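AT-less polyketide synthase (Streptomyces platensis subsp. rosaceus, PDB 4QYR) probably catalyses, through the ketosynthase domain held in this chain, carbon-carbon bond formation that extends carrier-bound acyl chains during biosynthesis of the polyketide isomigrastatin. Local coordinates at residues G16-G20 with G65-G69; R223-F227 with L344-T349; I295-S299 with W414-A418; R373-A378 with V397-W403. The contacts are given in a common frame with arbitrary orientation. Residues are numbered along the deposited sequence.

Contact 1: G16-G20 with G65-G69; sequences GRFPG and GRIEG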
loop_
_atom_site.group_PDB
_atom_site.type_symbol
_atom_site.label_atom_id
_atom_site.label_comp_id
_atom_site.label_asym_id
_atom_site.label_seq_id
_atom_site.Cartn_x
_atom_site.Cartn_y
_atom_site.Cartn_z
ATOM N N GLY A 16 -2.782 -2.674 21.734
ATOM C CA GLY A 16 -3.829 -3.365 21.004
ATOM C C GLY A 16 -5.161 -3.482 21.715
ATOM O O GLY A 16 -5.224 -3.470 22.939
ATOM N N ARG A 17 -6.228 -3.586 20.933
ATOM C CA ARG A 17 -7.531 -3.947 21.462
ATOM C C ARG A 17 -8.034 -5.131 20.669
ATOM O O ARG A 17 -8.034 -5.104 19.437
ATOM C CB ARG A 17 -8.517 -2.783 21.380
ATOM C CG ARG A 17 -8.037 -1.530 22.101
ATOM C CD ARG A 17 -9.041 -0.421 21.980
ATOM N NE ARG A 17 -10.373 -0.877 22.351
ATOM C CZ ARG A 17 -11.467 -0.125 22.262
ATOM N NH1 ARG A 17 -11.390 1.120 21.796
ATOM N NH2 ARG A 17 -12.645 -0.618 22.635
ATOM N N PHE A 18 -8.452 -6.170 21.382
ATOM C CA PHE A 18 -8.929 -7.408 20.767
ATOM C C PHE A 18 -10.216 -7.913 21.422
ATOM O O PHE A 18 -10.670 -7.339 22.411
ATOM C CB PHE A 18 -7.830 -8.461 20.837
ATOM C CG PHE A 18 -6.708 -8.172 19.933
ATOM C CD1 PHE A 18 -6.902 -8.203 18.570
ATOM C CD2 PHE A 18 -5.465 -7.834 20.433
ATOM C CE1 PHE A 18 -5.870 -7.903 17.712
ATOM C CE2 PHE A 18 -4.414 -7.538 19.584
ATOM C CZ PHE A 18 -4.616 -7.567 18.228
ATOM N N PRO A 19 -10.834 -8.958 20.844
ATOM C CA PRO A 19 -12.048 -9.456 21.501
ATOM C C PRO A 19 -11.806 -9.719 22.971
ATOM O O PRO A 19 -10.882 -10.455 23.303
ATOM C CB PRO A 19 -12.347 -10.750 20.742
ATOM C CG PRO A 19 -11.839 -10.464 19.355
ATOM C CD PRO A 19 -10.634 -9.575 19.515
ATOM N N GLY A 20 -12.583 -9.075 23.834
ATOM C CA GLY A 20 -12.454 -9.283 25.267
ATOM C C GLY A 20 -11.380 -8.494 26.007
ATOM O O GLY A 20 -11.483 -8.292 27.212
ATOM N N GLY A 65 -15.516 -12.464 16.923
ATOM C CA GLY A 65 -14.767 -11.867 18.003
ATOM C C GLY A 65 -15.028 -10.381 17.881
ATOM O O GLY A 65 -14.751 -9.788 16.843
ATOM N N ARG A 66 -15.585 -9.783 18.925
ATOM C CA ARG A 66 -15.918 -8.359 18.917
ATOM C C ARG A 66 -15.136 -7.559 19.941
ATOM O O ARG A 66 -14.801 -8.039 21.026
ATOM C CB ARG A 66 -17.404 -8.138 19.187
ATOM C CG ARG A 66 -18.312 -8.539 18.070
ATOM C CD ARG A 66 -19.700 -7.981 18.312
ATOM N NE ARG A 66 -20.553 -8.855 19.126
ATOM C CZ ARG A 66 -20.892 -8.624 20.395
ATOM N NH1 ARG A 66 -21.692 -9.471 21.031
ATOM N NH2 ARG A 66 -20.441 -7.547 21.030
ATOM N N ILE A 67 -14.876 -6.317 19.579
ATOM C CA ILE A 67 -14.328 -5.343 20.485
ATOM C C ILE A 67 -15.486 -4.609 21.146
ATOM O O ILE A 67 -16.432 -4.179 20.472
ATOM C CB ILE A 67 -13.424 -4.358 19.731
ATOM C CG1 ILE A 67 -12.149 -5.054 19.300
ATOM C CG2 ILE A 67 -13.113 -3.120 20.568
ATOM C CD1 ILE A 67 -11.220 -4.127 18.639
ATOM N N GLU A 68 -15.445 -4.464 22.460
ATOM C CA GLU A 68 -16.495 -3.692 23.091
ATOM C C GLU A 68 -16.203 -2.199 22.968
ATOM O O GLU A 68 -15.056 -1.761 23.144
ATOM C CB GLU A 68 -16.663 -4.091 24.551
ATOM C CG GLU A 68 -18.083 -4.544 24.859
ATOM C CD GLU A 68 -19.142 -3.566 24.336
ATOM O OE1 GLU A 68 -18.971 -2.336 24.513
ATOM O OE2 GLU A 68 -20.145 -4.028 23.740
ATOM N N GLY A 69 -17.234 -1.422 22.637
ATOM C CA GLY A 69 -17.117 0.026 22.630
ATOM C C GLY A 69 -16.561 0.577 21.340
ATOM O O GLY A 69 -15.734 1.488 21.327
HETATM O O HOH W 1 -15.552 -8.039 23.667
#

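Contact 2: R223-F227 with L344-T349; sequences RCKTF and LGSVKT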
loop_
_atom_site.group_PDB
_atom_site.type_symbol
_atom_site.label_atom_id
_atom_site.label_comp_id
_atom_site.label_asym_id
_atom_site.label_seq_id
_atom_site.Cartn_x
_atom_site.Cartn_y
_atom_site.Cartn_z
ATOM N N ARG A 223 -15.981 -21.068 15.166
ATOM C CA ARG A 223 -14.698 -21.154 15.849
ATOM C C ARG A 223 -13.570 -21.439 14.869
ATOM O O ARG A 223 -13.758 -22.163 13.888
ATOM C CB ARG A 223 -14.744 -22.220 16.945
ATOM C CG ARG A 223 -14.891 -21.651 18.367
ATOM C CD ARG A 223 -16.242 -21.017 18.590
ATOM N NE ARG A 223 -16.376 -20.466 19.931
ATOM C CZ ARG A 223 -17.514 -20.004 20.452
ATOM N NH1 ARG A 223 -17.527 -19.524 21.693
ATOM N NH2 ARG A 223 -18.635 -20.004 19.748
ATOM N N CYS A 224 -12.406 -20.851 15.124
ATOM C CA CYS A 224 -11.220 -21.195 14.357
ATOM C C CYS A 224 -10.563 -22.391 14.976
ATOM O O CYS A 224 -9.666 -22.245 15.798
ATOM C CB CYS A 224 -10.216 -20.053 14.313
ATOM S SG CYS A 224 -10.629 -18.736 13.203
ATOM N N LYS A 225 -10.993 -23.582 14.577
ATOM C CA LYS A 225 -10.440 -24.779 15.176
ATOM C C LYS A 225 -9.166 -25.159 14.445
ATOM O O LYS A 225 -9.082 -26.212 13.833
ATOM C CB LYS A 225 -11.459 -25.908 15.160
ATOM C CG LYS A 225 -12.701 -25.600 15.984
ATOM C CD LYS A 225 -13.754 -26.681 15.832
ATOM C CE LYS A 225 -14.319 -26.685 14.431
ATOM N NZ LYS A 225 -15.477 -25.772 14.293
ATOM N N THR A 226 -8.179 -24.266 14.518
ATOM C CA THR A 226 -6.870 -24.464 13.904
ATOM C C THR A 226 -6.188 -25.732 14.386
ATOM O O THR A 226 -6.159 -26.002 15.584
ATOM C CB THR A 226 -5.937 -23.285 14.198
ATOM O OG1 THR A 226 -6.596 -22.058 13.866
ATOM C CG2 THR A 226 -4.645 -23.401 13.397
ATOM N N PHE A 227 -5.648 -26.483 13.424
ATOM C CA PHE A 227 -4.941 -27.758 13.606
ATOM C C PHE A 227 -5.867 -28.912 13.962
ATOM O O PHE A 227 -5.445 -30.064 13.943
ATOM C CB PHE A 227 -3.851 -27.646 14.665
ATOM C CG PHE A 227 -2.909 -26.514 14.443
ATOM C CD1 PHE A 227 -2.589 -25.640 15.488
ATOM C CD2 PHE A 227 -2.341 -26.301 13.193
ATOM C CE1 PHE A 227 -1.708 -24.569 15.287
ATOM C CE2 PHE A 227 -1.460 -25.240 12.986
ATOM C CZ PHE A 227 -1.143 -24.375 14.046
ATOM N N LEU A 344 4.330 -24.871 18.055
ATOM C CA LEU A 344 3.469 -24.349 17.004
ATOM C C LEU A 344 2.136 -23.881 17.561
ATOM O O LEU A 344 1.606 -24.496 18.488
ATOM C CB LEU A 344 3.262 -25.426 15.944
ATOM C CG LEU A 344 2.379 -25.032 14.790
ATOM C CD1 LEU A 344 3.176 -24.145 13.859
ATOM C CD2 LEU A 344 1.980 -26.284 14.105
ATOM N N GLY A 345 1.597 -22.792 17.024
ATOM C CA GLY A 345 0.354 -22.270 17.557
ATOM C C GLY A 345 -0.355 -21.195 16.758
ATOM O O GLY A 345 0.065 -20.819 15.660
ATOM N N SER A 346 -1.445 -20.690 17.324
ATOM C CA SER A 346 -2.272 -19.712 16.630
ATOM C C SER A 346 -3.289 -19.020 17.531
ATOM O O SER A 346 -4.178 -19.658 18.098
ATOM C CB SER A 346 -3.015 -20.366 15.475
ATOM O OG SER A 346 -3.759 -19.386 14.790
ATOM N N VAL A 347 -3.176 -17.705 17.615
ATOM C CA VAL A 347 -4.040 -16.916 18.462
ATOM C C VAL A 347 -5.480 -16.904 17.940
ATOM O O VAL A 347 -6.427 -16.669 18.706
ATOM C CB VAL A 347 -3.507 -15.491 18.574
ATOM C CG1 VAL A 347 -3.783 -14.724 17.272
ATOM C CG2 VAL A 347 -4.085 -14.798 19.805
ATOM N N LYS A 348 -5.649 -17.190 16.649
ATOM C CA LYS A 348 -6.992 -17.318 16.066
ATOM C C LYS A 348 -7.939 -18.306 16.790
ATOM O O LYS A 348 -9.150 -18.212 16.658
ATOM C CB LYS A 348 -6.891 -17.731 14.603
ATOM C CG LYS A 348 -5.982 -16.866 13.816
ATOM C CD LYS A 348 -6.492 -16.647 12.429
ATOM C CE LYS A 348 -5.884 -15.379 11.819
ATOM N NZ LYS A 348 -4.434 -15.501 11.509
ATOM N N THR A 349 -7.399 -19.253 17.544
ATOM C CA THR A 349 -8.245 -20.184 18.272
ATOM C C THR A 349 -8.830 -19.490 19.495
ATOM O O THR A 349 -9.836 -19.933 20.062
ATOM C CB THR A 349 -7.468 -21.416 18.708
ATOM O OG1 THR A 349 -6.419 -21.009 19.589
ATOM C CG2 THR A 349 -6.855 -22.096 17.505
#

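Contact 3: I295-S299 with W414-A418; sequences IDPDS and WPLRA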
loop_
_atom_site.group_PDB
_atom_site.type_symbol
_atom_site.label_atom_id
_atom_site.label_comp_id
_atom_site.label_asym_id
_atom_site.label_seq_id
_atom_site.Cartn_x
_atom_site.Cartn_y
_atom_site.Cartn_z
ATOM N N ILE A 295 19.267 -16.828 9.356
ATOM C CA ILE A 295 18.858 -17.373 10.639
ATOM C C ILE A 295 18.976 -18.891 10.656
ATOM O O ILE A 295 18.641 -19.559 9.685
ATOM C CB ILE A 295 17.414 -16.990 10.982
ATOM C CG1 ILE A 295 17.116 -15.549 10.550
ATOM C CG2 ILE A 295 17.166 -17.164 12.465
ATOM C CD1 ILE A 295 17.810 -14.508 11.390
ATOM N N ASP A 296 19.463 -19.426 11.767
ATOM C CA ASP A 296 19.539 -20.866 11.985
ATOM C C ASP A 296 18.168 -21.430 12.385
ATOM O O ASP A 296 17.600 -21.007 13.373
ATOM C CB ASP A 296 20.569 -21.144 13.072
ATOM C CG ASP A 296 20.960 -22.598 13.159
ATOM O OD1 ASP A 296 22.107 -22.864 13.592
ATOM O OD2 ASP A 296 20.131 -23.468 12.805
ATOM N N PRO A 297 17.625 -22.388 11.619
ATOM C CA PRO A 297 16.286 -22.884 11.991
ATOM C C PRO A 297 16.237 -23.701 13.300
ATOM O O PRO A 297 15.163 -23.812 13.907
ATOM C CB PRO A 297 15.889 -23.750 10.790
ATOM C CG PRO A 297 17.174 -24.106 10.125
ATOM C CD PRO A 297 18.097 -22.945 10.341
ATOM N N ASP A 298 17.374 -24.241 13.737
ATOM C CA ASP A 298 17.452 -24.907 15.030
ATOM C C ASP A 298 17.252 -23.898 16.136
ATOM O O ASP A 298 17.089 -24.254 17.300
ATOM C CB ASP A 298 18.798 -25.591 15.221
ATOM C CG ASP A 298 18.985 -26.781 14.308
ATOM O OD1 ASP A 298 17.979 -27.267 13.741
ATOM O OD2 ASP A 298 20.143 -27.235 14.162
ATOM N N SER A 299 17.301 -22.630 15.751
ATOM C CA SER A 299 17.223 -21.491 16.649
ATOM C C SER A 299 15.797 -21.020 16.914
ATOM O O SER A 299 15.551 -20.278 17.862
ATOM C CB SER A 299 18.083 -20.364 16.058
ATOM O OG SER A 299 17.652 -19.081 16.448
ATOM N N TRP A 414 20.578 -19.522 22.426
ATOM C CA TRP A 414 20.093 -18.348 21.699
ATOM C C TRP A 414 19.092 -17.588 22.547
ATOM O O TRP A 414 18.527 -18.141 23.495
ATOM C CB TRP A 414 19.408 -18.727 20.376
ATOM C CG TRP A 414 20.307 -19.130 19.233
ATOM C CD1 TRP A 414 21.002 -18.302 18.383
ATOM C CD2 TRP A 414 20.574 -20.467 18.794
ATOM N NE1 TRP A 414 21.695 -19.052 17.456
ATOM C CE2 TRP A 414 21.447 -20.380 17.687
ATOM C CE3 TRP A 414 20.159 -21.728 19.233
ATOM C CZ2 TRP A 414 21.910 -21.506 17.019
ATOM C CZ3 TRP A 414 20.620 -22.841 18.568
ATOM C CH2 TRP A 414 21.488 -22.725 17.472
ATOM N N PRO A 415 18.862 -16.312 22.204
ATOM C CA PRO A 415 17.660 -15.638 22.696
ATOM C C PRO A 415 16.431 -16.360 22.163
ATOM O O PRO A 415 16.521 -17.025 21.127
ATOM C CB PRO A 415 17.771 -14.232 22.098
ATOM C CG PRO A 415 18.707 -14.384 20.920
ATOM C CD PRO A 415 19.682 -15.428 21.357
ATOM N N LEU A 416 15.308 -16.252 22.855
ATOM C CA LEU A 416 14.069 -16.802 22.333
ATOM C C LEU A 416 13.796 -16.221 20.951
ATOM O O LEU A 416 13.945 -15.019 20.744
ATOM C CB LEU A 416 12.906 -16.500 23.276
ATOM C CG LEU A 416 12.712 -17.349 24.537
ATOM C CD1 LEU A 416 13.922 -17.321 25.414
ATOM C CD2 LEU A 416 11.503 -16.838 25.297
ATOM N N ARG A 417 13.425 -17.070 20.001
ATOM C CA ARG A 417 13.087 -16.613 18.645
ATOM C C ARG A 417 11.793 -17.248 18.170
ATOM O O ARG A 417 11.416 -18.313 18.628
ATOM C CB ARG A 417 14.200 -16.943 17.655
ATOM C CG ARG A 417 15.548 -16.380 18.025
ATOM C CD ARG A 417 16.421 -16.290 16.801
ATOM N NE ARG A 417 17.745 -15.792 17.128
ATOM C CZ ARG A 417 18.837 -16.065 16.428
ATOM N NH1 ARG A 417 18.760 -16.850 15.360
ATOM N NH2 ARG A 417 20.009 -15.569 16.806
ATOM N N ALA A 418 11.108 -16.600 17.251
ATOM C CA ALA A 418 9.850 -17.135 16.772
ATOM C C ALA A 418 9.518 -16.624 15.389
ATOM O O ALA A 418 9.998 -15.573 14.961
ATOM C CB ALA A 418 8.742 -16.801 17.724
HETATM O O HOH W 2 14.219 -19.914 21.042
#

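Contact 4: R373-A378 with V397-W403; sequences RELPPA and VRELRRW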
loop_
_atom_site.group_PDB
_atom_site.type_symbol
_atom_site.label_atom_id
_atom_site.label_comp_id
_atom_site.label_asym_id
_atom_site.label_seq_id
_atom_site.Cartn_x
_atom_site.Cartn_y
_atom_site.Cartn_z
ATOM N N ARG A 373 7.940 -15.525 29.124
ATOM C CA ARG A 373 8.630 -16.791 28.886
ATOM C C ARG A 373 7.693 -17.988 29.002
ATOM O O ARG A 373 8.051 -19.003 29.576
ATOM C CB ARG A 373 9.810 -16.932 29.844
ATOM C CG ARG A 373 10.948 -15.987 29.517
ATOM C CD ARG A 373 11.956 -15.908 30.641
ATOM N NE ARG A 373 11.383 -15.368 31.879
ATOM C CZ ARG A 373 11.603 -15.875 33.098
ATOM N NH1 ARG A 373 12.370 -16.956 33.241
ATOM N NH2 ARG A 373 11.043 -15.319 34.174
ATOM N N GLU A 374 6.490 -17.850 28.455
ATOM C CA GLU A 374 5.480 -18.902 28.478
ATOM C C GLU A 374 4.787 -19.057 27.114
ATOM O O GLU A 374 4.629 -18.096 26.366
ATOM C CB GLU A 374 4.430 -18.610 29.550
ATOM C CG GLU A 374 4.911 -18.758 30.973
ATOM C CD GLU A 374 3.873 -18.296 31.978
ATOM O OE1 GLU A 374 2.895 -17.658 31.531
ATOM O OE2 GLU A 374 4.024 -18.570 33.195
ATOM N N LEU A 375 4.357 -20.269 26.797
ATOM C CA LEU A 375 3.554 -20.508 25.609
ATOM C C LEU A 375 2.145 -20.951 26.012
ATOM O O LEU A 375 1.984 -21.912 26.767
ATOM C CB LEU A 375 4.227 -21.562 24.729
ATOM C CG LEU A 375 5.542 -21.099 24.098
ATOM C CD1 LEU A 375 6.192 -22.171 23.257
ATOM C CD2 LEU A 375 5.265 -19.874 23.258
ATOM N N PRO A 376 1.113 -20.246 25.522
ATOM C CA PRO A 376 -0.276 -20.559 25.880
ATOM C C PRO A 376 -0.877 -21.718 25.063
ATOM O O PRO A 376 -0.422 -22.025 23.969
ATOM C CB PRO A 376 -1.024 -19.242 25.575
ATOM C CG PRO A 376 0.016 -18.244 25.222
ATOM C CD PRO A 376 1.184 -19.026 24.708
ATOM N N PRO A 377 -1.930 -22.342 25.590
ATOM C CA PRO A 377 -2.582 -23.471 24.918
ATOM C C PRO A 377 -3.290 -23.107 23.619
ATOM O O PRO A 377 -3.840 -22.017 23.501
ATOM C CB PRO A 377 -3.610 -23.926 25.947
ATOM C CG PRO A 377 -3.933 -22.662 26.700
ATOM C CD PRO A 377 -2.618 -21.978 26.843
ATOM N N ALA A 378 -3.286 -24.029 22.664
ATOM C CA ALA A 378 -4.129 -23.894 21.488
ATOM C C ALA A 378 -5.481 -24.491 21.841
ATOM O O ALA A 378 -5.580 -25.318 22.748
ATOM C CB ALA A 378 -3.512 -24.585 20.279
ATOM N N VAL A 397 1.168 -26.696 20.719
ATOM C CA VAL A 397 1.081 -26.452 22.158
ATOM C C VAL A 397 -0.357 -26.436 22.618
ATOM O O VAL A 397 -1.066 -25.454 22.398
ATOM C CB VAL A 397 1.714 -25.106 22.542
ATOM C CG1 VAL A 397 1.609 -24.869 24.050
ATOM C CG2 VAL A 397 3.154 -25.056 22.078
ATOM N N ARG A 398 -0.797 -27.507 23.260
ATOM C CA ARG A 398 -2.178 -27.569 23.715
ATOM C C ARG A 398 -2.209 -27.452 25.232
ATOM O O ARG A 398 -3.257 -27.591 25.866
ATOM C CB ARG A 398 -2.826 -28.865 23.235
ATOM C CG ARG A 398 -2.718 -29.049 21.741
ATOM C CD ARG A 398 -3.314 -30.367 21.291
ATOM N NE ARG A 398 -2.434 -31.508 21.532
ATOM C CZ ARG A 398 -2.744 -32.764 21.214
ATOM N NH1 ARG A 398 -3.905 -33.033 20.640
ATOM N NH2 ARG A 398 -1.895 -33.749 21.463
ATOM N N GLU A 399 -1.034 -27.182 25.795
ATOM C CA GLU A 399 -0.817 -27.195 27.234
ATOM C C GLU A 399 0.071 -26.020 27.630
ATOM O O GLU A 399 1.194 -25.899 27.143
ATOM C CB GLU A 399 -0.160 -28.511 27.677
ATOM C CG GLU A 399 1.218 -28.875 27.018
ATOM C CD GLU A 399 1.177 -29.243 25.514
ATOM O OE1 GLU A 399 0.137 -29.061 24.859
ATOM O OE2 GLU A 399 2.201 -29.731 24.976
ATOM N N LEU A 400 -0.421 -25.147 28.498
ATOM C CA LEU A 400 0.374 -24.020 28.976
ATOM C C LEU A 400 1.740 -24.457 29.499
ATOM O O LEU A 400 1.832 -25.198 30.487
ATOM C CB LEU A 400 -0.388 -23.284 30.070
ATOM C CG LEU A 400 0.373 -22.182 30.812
ATOM C CD1 LEU A 400 0.778 -21.067 29.871
ATOM C CD2 LEU A 400 -0.469 -21.644 31.947
ATOM N N ARG A 401 2.805 -24.009 28.844
ATOM C CA ARG A 401 4.144 -24.459 29.213
ATOM C C ARG A 401 5.138 -23.314 29.364
ATOM O O ARG A 401 4.974 -22.258 28.773
ATOM C CB ARG A 401 4.675 -25.455 28.178
ATOM C CG ARG A 401 5.328 -24.795 26.986
ATOM C CD ARG A 401 6.222 -25.741 26.205
ATOM N NE ARG A 401 5.480 -26.739 25.433
ATOM C CZ ARG A 401 5.871 -27.183 24.239
ATOM N NH1 ARG A 401 6.985 -26.697 23.686
ATOM N NH2 ARG A 401 5.146 -28.090 23.589
ATOM N N ARG A 402 6.171 -23.528 30.167
ATOM C CA ARG A 402 7.280 -22.590 30.231
ATOM C C ARG A 402 7.962 -22.590 28.878
ATOM O O ARG A 402 8.073 -23.627 28.240
ATOM C CB ARG A 402 8.261 -22.966 31.345
ATOM C CG ARG A 402 9.329 -21.921 31.631
ATOM C CD ARG A 402 9.427 -21.587 33.130
ATOM N NE ARG A 402 9.993 -22.676 33.927
ATOM C CZ ARG A 402 10.187 -22.612 35.244
ATOM N NH1 ARG A 402 9.856 -21.509 35.905
ATOM N NH2 ARG A 402 10.713 -23.643 35.905
ATOM N N TRP A 403 8.385 -21.424 28.420
ATOM C CA TRP A 403 9.081 -21.333 27.149
ATOM C C TRP A 403 10.584 -21.344 27.398
ATOM O O TRP A 403 11.170 -20.332 27.775
ATOM C CB TRP A 403 8.657 -20.072 26.391
ATOM C CG TRP A 403 9.168 -20.017 24.992
ATOM C CD1 TRP A 403 9.970 -20.931 24.381
ATOM C CD2 TRP A 403 8.906 -18.998 24.016
ATOM N NE1 TRP A 403 10.232 -20.547 23.090
ATOM C CE2 TRP A 403 9.591 -19.364 22.839
ATOM C CE3 TRP A 403 8.160 -17.813 24.021
ATOM C CZ2 TRP A 403 9.558 -18.590 21.684
ATOM C CZ3 TRP A 403 8.121 -17.045 22.860
ATOM C CH2 TRP A 403 8.816 -17.438 21.713
#

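Contact 1: G16-G20 with G65-G69
This is a loop-against-strand-end contact in the thiolase-fold ketosynthase domain: strand 9-17 of the large sheet runs out into a turn, and the irregular loop between strands 63-64 and 72-73 lies across it. The two paths meet at 109°, no direct hydrogen bond joins them, and 303 Å² is buried, so shape carries most of the contact. Pro19 packs against the loop backbone, with Pro19 CG 3.5 Å from Gly65 C. Glycine suits position 65, because a beta carbon there would come within 2.7 Å of that same proline atom. Ile67 packs its CG1 on the Phe18 backbone, 4.1 Å from Phe18 C, and its CG2 beside the Arg17 guanidinium, 3.3 Å from Arg17 NH2. The long Arg17 side chain points at the loop and brings NH2 to 2.7 Å from Glu68 O, close but poorly angled for a hydrogen bond; its charge is answered by a salt bridge from NE to Asp22. Gly20, at phi 83° and psi -24°, makes a turn in which a side chain would jam against the preceding carbonyl. Backbone atoms finish the fit. Pro19 CA makes a CA-H...O contact of 3.1 Å with Arg66 O, and one water accepts from Gly20 N at 3.1 Å while donating to the same Arg66 O at 2.7 Å.

Contact 2: R223-F227 with L344-T349
Leu344, near the end of strand 342-345, opens the second segment by turning its side chain to Phe227, whose CZ lies 3.7 Å from Leu344 CG; both also pack on Val318 of helix 313-331, an apolar setting that suits the two large side chains. At Gly345 the ring edge of Phe227 meets the backbone, with Phe227 CE1 3.8 Å from Gly345 CA. Ser346 turns the chain toward the next helix: its OG accepts a weak capping bond from Lys348 N at 3.4 Å. Ser346 OG sits 4.0 Å from Thr226 OG1, and both hydroxyls bond Gly307 O, that of Ser346 weakly. Val347 points away, toward helix 24-33. Lys348 presents its backbone to Cys224, whose CB is 3.2 Å from Lys348 O, while Lys348 NZ donates to His306 O. At Thr349 the methyl CG2 packs 3.3 Å from Cys224 O and 3.6 Å from Thr226 CB, leaving OG1 to bond Ser346 O at 3.0 Å. No hydrogen bond crosses between the segments. Such a strand-to-helix turn, leading on to His353 and flanked by His306, matches the part of the thiolase fold that in ketosynthases probably supplies the active-site histidines.

Contact 3: I295-S299 with W414-A418
Ser299, Trp414 and Arg417 account for most of the 283 Å² buried where, in the thiolase-fold ketosynthase domain, the 3-10 turn 297-299 meets the chain entering strand 417-423. Ser299 is small enough to slip under the indole: its CB makes a CH-pi contact over the face, 3.8 Å from the centroid of the five-membered ring of Trp414. Trp414 reaches the turn, with CZ2 3.7 Å from Asp296 OD1 and CZ3 4.0 Å from Asp298 O. Asp296 OD2 accepts from Asp298 N at 3.0 Å, an Asx turn. Arg417 brings its guanidinium against Ile295 and Ser299: Arg417 NH1 is 3.3 Å from Ile295 CG2 and 2.7 Å from Ser299 OG, too poorly angled for a hydrogen bond; a long, weak ion pair runs from its NE to Glu435. A water accepts from Arg417 N at 3.1 Å and donates weakly to Ser299 O at 3.5 Å. Just beyond, a backbone bond of Arg417 with Gly301 leads into the pairing of strands 417-423 and 302-304. Without a direct hydrogen bond, the chemistry implies a join resting on CH-pi contact of Ser299 with Trp414, van der Waals contact of the Arg417 guanidinium with Ile295 and Ser299, and a water bridge weak on its Ser299 side.

Contact 4: R373-A378 with V397-W403
Leu375 is the main bump here. Its CB lies 4.3 Å from Val397 CG1 and 4.1 Å from Arg401 CG, while its CD2 rests over the indole face of Trp403, 4.0 Å from the six-membered centroid in a CH-pi contact. Val397, Arg401 and Trp403 thus line the hollow that this branched side chain fills, and Ala343 of the large sheet abuts Leu375 as well. The frame is a short two-stranded antiparallel ribbon: Leu375 and Arg401 form a hydrogen-bonded pair (Leu375 N to Arg401 O 2.9 Å, Arg401 N to Leu375 O 3.1 Å), and Glu374 and Arg402 a non-hydrogen-bonded one. At one end Trp403 N donates to Arg373 O at 2.7 Å, just where Arg373, at positive phi, closes helix 358-372 in a Schellman motif. Pro376 and Pro377 have no amide hydrogen to give, so the next bond comes only at Ala378 N, 2.7 Å from Val397 O. Leu400 is the complementary bump, with CD1 3.4 Å from Leu375 O and 4.2 Å from Pro376 CA, and CB against Pro377 CD at 4.1 Å. Glu374 OE1 skirts that leucine, 4.3 Å from its CD1, and reaches out to a salt bridge with Arg32 of helix 24-33.

All four contacts lie in the ketosynthase domain, and contacts 1, 2 and 3 each reach its large mixed sheet, at strands 9-17, 342-345 and 417-423. Contact 1 closes first along the chain and touches none of the others: its centre is about 18 Å from that of contact 2, with nearest atoms about 7 Å apart, and about 32 Å from that of contact 3. Contacts 2 and 3 alternate along the sequence, and contact 4 falls wholly between the two segments of contact 3. Following edge strand 394-396, contact 4 joins contacts 2 and 3 at the 342-345/417-423 part of the sheet, through a probable hydrogen bond from Val397 N to Leu344 O (3.2 Å) and through Trp403 packed on Leu416.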